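Local coordinates for putative polysaccharide biosynthesis protein with aminopeptidase-like domain (Clostridium acetobutylicum, PDB 3K9T) that binds one zinc ion per subunit and probably acts in the biosynthesis of modified polysaccharides rather than as a peptidase, at residues 273-278 / 347-352; 279-284 / 408-413. All coordinates share one frame; numbering follows the deposited sequence.

Interaction 1: residues 273-278 / 347-352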
loop_
_atom_site.group_PDB
_atom_site.type_symbol
_atom_site.label_atom_id
_atom_site.label_comp_id
_atom_site.label_asym_id
_atom_site.label_seq_id
_atom_site.Cartn_x
_atom_site.Cartn_y
_atom_site.Cartn_z
ATOM N N ASP A 273 18.383 1.160 -4.824
ATOM C CA ASP A 273 17.055 1.306 -5.486
ATOM C C ASP A 273 16.450 2.645 -5.159
ATOM O O ASP A 273 15.938 3.351 -6.051
ATOM C CB ASP A 273 16.059 0.245 -5.001
ATOM C CG ASP A 273 16.484 -1.176 -5.342
ATOM O OD1 ASP A 273 16.905 -1.421 -6.500
ATOM O OD2 ASP A 273 16.395 -2.044 -4.440
ATOM N N LYS A 274 16.495 2.983 -3.867
ATOM C CA LYS A 274 15.917 4.219 -3.363
ATOM C C LYS A 274 16.679 5.385 -3.952
ATOM O O LYS A 274 16.078 6.393 -4.335
ATOM C CB LYS A 274 15.917 4.234 -1.825
ATOM C CG LYS A 274 15.028 3.153 -1.210
ATOM C CD LYS A 274 13.800 3.624 -0.499
ATOM C CE LYS A 274 14.101 3.859 1.010
ATOM N NZ LYS A 274 12.856 3.715 1.896
ATOM N N ILE A 275 18.001 5.251 -4.058
ATOM C CA ILE A 275 18.817 6.359 -4.593
ATOM C C ILE A 275 18.517 6.536 -6.089
ATOM O O ILE A 275 18.186 7.633 -6.545
ATOM C CB ILE A 275 20.329 6.138 -4.401
ATOM C CG1 ILE A 275 20.725 6.378 -2.952
ATOM C CG2 ILE A 275 21.149 7.045 -5.332
ATOM C CD1 ILE A 275 22.178 6.014 -2.697
ATOM N N VAL A 276 18.635 5.462 -6.857
ATOM C CA VAL A 276 18.383 5.606 -8.295
ATOM C C VAL A 276 16.952 6.120 -8.593
ATOM O O VAL A 276 16.785 6.964 -9.455
ATOM C CB VAL A 276 18.689 4.307 -9.106
ATOM C CG1 VAL A 276 18.179 4.460 -10.560
ATOM C CG2 VAL A 276 20.216 4.003 -9.045
ATOM N N GLU A 277 15.936 5.647 -7.872
ATOM C CA GLU A 277 14.561 6.085 -8.202
ATOM C C GLU A 277 14.357 7.555 -7.823
ATOM O O GLU A 277 13.652 8.258 -8.510
ATOM C CB GLU A 277 13.513 5.174 -7.580
ATOM C CG GLU A 277 13.584 3.722 -8.108
ATOM C CD GLU A 277 12.857 2.749 -7.203
ATOM O OE1 GLU A 277 11.764 3.111 -6.723
ATOM O OE2 GLU A 277 13.372 1.633 -6.967
ATOM N N LYS A 278 15.046 8.020 -6.777
ATOM C CA LYS A 278 14.975 9.410 -6.355
ATOM C C LYS A 278 15.670 10.341 -7.341
ATOM O O LYS A 278 15.199 11.467 -7.563
ATOM C CB LYS A 278 15.569 9.585 -4.943
ATOM C CG LYS A 278 15.258 10.937 -4.261
ATOM C CD LYS A 278 13.746 11.212 -4.182
ATOM C CE LYS A 278 13.463 12.381 -3.261
ATOM N NZ LYS A 278 12.157 13.025 -3.513
ATOM N N LEU A 347 26.550 9.675 -12.747
ATOM C CA LEU A 347 27.297 10.575 -11.861
ATOM C C LEU A 347 26.409 11.137 -10.729
ATOM O O LEU A 347 26.864 11.313 -9.587
ATOM C CB LEU A 347 27.956 11.710 -12.668
ATOM C CG LEU A 347 29.156 11.336 -13.554
ATOM C CD1 LEU A 347 29.821 12.581 -14.090
ATOM C CD2 LEU A 347 30.176 10.498 -12.777
ATOM N N GLU A 348 25.146 11.421 -11.048
ATOM C CA GLU A 348 24.201 11.965 -10.055
ATOM C C GLU A 348 23.871 10.907 -9.012
ATOM O O GLU A 348 23.703 11.200 -7.812
ATOM C CB GLU A 348 22.908 12.437 -10.729
ATOM C CG GLU A 348 22.007 13.299 -9.818
ATOM C CD GLU A 348 22.700 14.544 -9.339
ATOM O OE1 GLU A 348 23.479 15.118 -10.132
ATOM O OE2 GLU A 348 22.477 14.956 -8.174
ATOM N N VAL A 349 23.743 9.672 -9.489
ATOM C CA VAL A 349 23.577 8.555 -8.598
ATOM C C VAL A 349 24.757 8.498 -7.628
ATOM O O VAL A 349 24.530 8.398 -6.418
ATOM C CB VAL A 349 23.379 7.250 -9.358
ATOM C CG1 VAL A 349 23.577 6.036 -8.444
ATOM C CG2 VAL A 349 22.005 7.260 -9.982
ATOM N N ILE A 350 25.985 8.608 -8.160
ATOM C CA ILE A 350 27.213 8.488 -7.368
ATOM C C ILE A 350 27.318 9.650 -6.407
ATOM O O ILE A 350 27.625 9.447 -5.238
ATOM C CB ILE A 350 28.488 8.347 -8.241
ATOM C CG1 ILE A 350 28.515 6.956 -8.909
ATOM C CG2 ILE A 350 29.730 8.558 -7.394
ATOM C CD1 ILE A 350 29.591 6.728 -10.034
ATOM N N TYR A 351 27.030 10.857 -6.886
ATOM C CA TYR A 351 26.935 12.025 -5.998
ATOM C C TYR A 351 25.953 11.743 -4.847
ATOM O O TYR A 351 26.236 12.080 -3.715
ATOM C CB TYR A 351 26.476 13.267 -6.778
ATOM C CG TYR A 351 26.228 14.512 -5.933
ATOM C CD1 TYR A 351 25.027 14.691 -5.227
ATOM C CD2 TYR A 351 27.178 15.515 -5.853
ATOM C CE1 TYR A 351 24.808 15.831 -4.468
ATOM C CE2 TYR A 351 26.960 16.677 -5.094
ATOM C CZ TYR A 351 25.775 16.831 -4.414
ATOM O OH TYR A 351 25.567 17.961 -3.661
ATOM N N THR A 352 24.816 11.110 -5.126
ATOM C CA THR A 352 23.820 10.832 -4.069
ATOM C C THR A 352 24.349 9.784 -3.065
ATOM O O THR A 352 24.220 9.926 -1.843
ATOM C CB THR A 352 22.457 10.415 -4.683
ATOM O OG1 THR A 352 22.048 11.393 -5.651
ATOM C CG2 THR A 352 21.384 10.303 -3.614
#

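Interaction 2: residues 279-284 / 408-413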
loop_
_atom_site.group_PDB
_atom_site.type_symbol
_atom_site.label_atom_id
_atom_site.label_comp_id
_atom_site.label_asym_id
_atom_site.label_seq_id
_atom_site.Cartn_x
_atom_site.Cartn_y
_atom_site.Cartn_z
ATOM N N VAL A 279 16.780 9.890 -7.934
ATOM C CA VAL A 279 17.443 10.668 -8.988
ATOM C C VAL A 279 16.516 10.769 -10.222
ATOM O O VAL A 279 16.263 11.880 -10.745
ATOM C CB VAL A 279 18.832 10.102 -9.358
ATOM C CG1 VAL A 279 19.376 10.800 -10.582
ATOM C CG2 VAL A 279 19.855 10.196 -8.141
ATOM N N LEU A 280 15.953 9.640 -10.649
ATOM C CA LEU A 280 15.046 9.628 -11.825
ATOM C C LEU A 280 13.818 10.511 -11.630
ATOM O O LEU A 280 13.405 11.291 -12.534
ATOM C CB LEU A 280 14.609 8.196 -12.164
ATOM C CG LEU A 280 15.751 7.273 -12.661
ATOM C CD1 LEU A 280 15.272 5.829 -12.692
ATOM C CD2 LEU A 280 16.308 7.720 -14.051
HETATM N N MSE A 281 13.245 10.403 -10.436
HETATM C CA MSE A 281 12.028 11.130 -10.082
HETATM C C MSE A 281 12.151 12.657 -10.347
HETATM O O MSE A 281 11.197 13.331 -10.780
HETATM C CB MSE A 281 11.740 10.852 -8.616
HETATM C CG MSE A 281 10.528 11.548 -8.080
HETATM SE SE MSE A 281 10.214 11.024 -6.225
HETATM C CE MSE A 281 10.430 9.053 -6.363
ATOM N N HIS A 282 13.332 13.193 -10.088
ATOM C CA HIS A 282 13.527 14.625 -10.159
ATOM C C HIS A 282 14.375 15.049 -11.331
ATOM O O HIS A 282 14.673 16.200 -11.471
ATOM C CB HIS A 282 14.145 15.122 -8.858
ATOM C CG HIS A 282 13.215 15.027 -7.699
ATOM N ND1 HIS A 282 12.232 15.962 -7.469
ATOM C CD2 HIS A 282 13.102 14.103 -6.712
ATOM C CE1 HIS A 282 11.561 15.627 -6.381
ATOM N NE2 HIS A 282 12.069 14.502 -5.902
ATOM N N CYS A 283 14.702 14.125 -12.212
ATOM C CA CYS A 283 15.633 14.423 -13.281
ATOM C C CYS A 283 15.023 15.182 -14.462
ATOM O O CYS A 283 15.743 15.662 -15.301
ATOM C CB CYS A 283 16.305 13.143 -13.759
ATOM S SG CYS A 283 15.368 12.159 -14.922
ATOM N N GLY A 284 13.713 15.265 -14.550
ATOM C CA GLY A 284 13.109 16.031 -15.602
ATOM C C GLY A 284 12.849 15.340 -16.919
ATOM O O GLY A 284 12.388 15.991 -17.847
ATOM N N ILE A 408 14.835 12.036 4.126
ATOM C CA ILE A 408 14.212 13.340 4.257
ATOM C C ILE A 408 13.750 13.773 2.854
ATOM O O ILE A 408 12.623 14.267 2.680
ATOM C CB ILE A 408 15.185 14.336 4.977
ATOM C CG1 ILE A 408 15.525 13.830 6.394
ATOM C CG2 ILE A 408 14.606 15.739 5.087
ATOM C CD1 ILE A 408 16.785 14.471 6.995
ATOM N N ALA A 409 14.584 13.529 1.848
ATOM C CA ALA A 409 14.222 13.892 0.486
ATOM C C ALA A 409 12.954 13.146 0.100
ATOM O O ALA A 409 12.038 13.735 -0.468
ATOM C CB ALA A 409 15.334 13.587 -0.473
ATOM N N TYR A 410 12.895 11.857 0.415
ATOM C CA TYR A 410 11.687 11.067 0.125
ATOM C C TYR A 410 10.460 11.576 0.869
ATOM O O TYR A 410 9.465 11.885 0.224
ATOM C CB TYR A 410 11.864 9.572 0.402
ATOM C CG TYR A 410 12.253 8.781 -0.832
ATOM C CD1 TYR A 410 11.300 8.346 -1.739
ATOM C CD2 TYR A 410 13.573 8.457 -1.078
ATOM C CE1 TYR A 410 11.671 7.620 -2.880
ATOM C CE2 TYR A 410 13.946 7.728 -2.177
ATOM C CZ TYR A 410 13.011 7.326 -3.091
ATOM O OH TYR A 410 13.439 6.598 -4.185
ATOM N N LYS A 411 10.520 11.678 2.200
ATOM C CA LYS A 411 9.356 12.163 2.998
ATOM C C LYS A 411 8.909 13.580 2.576
ATOM O O LYS A 411 7.722 13.844 2.459
ATOM C CB LYS A 411 9.641 12.113 4.507
ATOM C CG LYS A 411 8.461 12.503 5.397
ATOM C CD LYS A 411 7.720 11.298 5.994
ATOM C CE LYS A 411 8.108 11.079 7.450
ATOM N NZ LYS A 411 7.569 9.809 7.999
ATOM N N SER A 412 9.859 14.472 2.340
ATOM C CA SER A 412 9.541 15.840 1.918
ATOM C C SER A 412 9.048 15.931 0.468
ATOM O O SER A 412 8.505 16.949 0.041
ATOM C CB SER A 412 10.790 16.756 2.080
ATOM O OG SER A 412 11.820 16.491 1.125
ATOM N N GLY A 413 9.294 14.903 -0.326
ATOM C CA GLY A 413 8.989 15.000 -1.738
ATOM C C GLY A 413 9.931 15.939 -2.465
ATOM O O GLY A 413 9.699 16.298 -3.631
#

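Interaction 1: residues 273-278 / 347-352
I275 and T352 meet methyl to methyl where helix 271-282 passes helix 336-355, and their side chains run past one another in opposite senses. The branch of I275 that does most of the touching is CG2, 3.7 Å from T352 CB and equally near that residue's methyl. A chi1 of -75° sets CG1 beside the I275 backbone nitrogen and leaves CG2 anti to it, a setting that turns CG2 to the partner helix while CG1 brushes T352 CG2 at 4.0 Å. The same I275 methyl also rests near the backbone of the other helix, with CG2 3.8 Å from V349 O. V349, one turn before T352, meets V276, the residue after I275: V276 CG2 lies 3.8 Å from V349 CG2, and V349 CG1 is scarcely farther from it. The CA atoms of V276 and V349 are the nearest pair of the two segments, 6.0 Å apart. The axes of the two segments approach to 9.5 Å, and their directions differ by 129°.

What positions T352 is its own helix. Its hydroxyl OG1 donates to E348 O at 2.7 Å, tilted 28° from the carbonyl plane, and T352 N reaches that oxygen from the opposite face. Two bonds thus grip one carbonyl, and the hydroxyl bond fixes the rotation of the threonine that offers CB and CG2 to I275. Farther out, V279 of helix 271-282 extends the packing against V349 and T352, and L406 of the winged helix-turn-helix domain lies against I275.

No hydrogen bond passes between the two segments. All four touching residues are buried, and the chemistry is that of an apolar helix-helix seam within the aminopeptidase-like domain: the hydroxyl of T352 is satisfied locally, so cohesion here rests on close-fitting branched side chains.

Interaction 2: residues 279-284 / 408-413
H282 and G413 supply the closer of two small touches between the end of helix 271-282 and the end of helix 405-412. The ring of H282 presents its edge, with CE1 3.4 Å from G413 O, which lies near the ring plane; no hydrogen bond is made, and the approach is a carbon beside a carbonyl oxygen. With CG beside the backbone nitrogen (chi1 -69°), the imidazole is carried from its helix toward that oxygen. Its NE2 is engaged by K278 NZ, one turn earlier, which helps fix how the ring is turned.

The second touch is looser. Selenomethionine M281 extends through two anti torsions and then bends at chi3 (-46°), bringing CE to 4.0 Å from Y410 CE1. The methyl comes at the tyrosine ring obliquely, and the long selenium-bearing chain lies at the solvent side of the contact. The polar partners of Y410 lie outside the contact: its hydroxyl is hydrogen-bonded to K274 O, and K278 makes a cation-pi contact with its ring.

Only 125 Å² is buried between the two segments, counting both sides, and even the nearest CA atoms, those of H282 and G413, are 9.6 Å apart. G413 leaves helical geometry with a positive phi (71°) just after the helix, and the turn there directs its carbonyl toward H282.

This thin surface contact bridges the aminopeptidase-like domain and the permutated winged helix-turn-helix domain. On one flank V279 packs on helix 336-355, and L280 leans on strand 260-263 near an edge of the large mixed sheet. On the other, I408 and S412 pack against helices 389-398 and 416-428, while A409 touches the latter, so the contact joins two helices that are each embedded in their own domain.

Helix 271-282 serves both contacts, giving its earlier turns to interaction 1 and its end to interaction 2, with the two centres about 10 Å apart. Along the chain the segments alternate: 273-278, 279-284, 347-352, then 408-413. Interaction 1 joins two helices of the aminopeptidase-like domain, whereas interaction 2 reaches into the winged helix-turn-helix domain. They also meet directly, with V279 CG2 of interaction 2 packing at 3.5 Å on T352 OG1 of interaction 1. One helix therefore has a buried apolar side within its domain and a sparser, partly polar one toward the C-terminal domain, away from the zinc site.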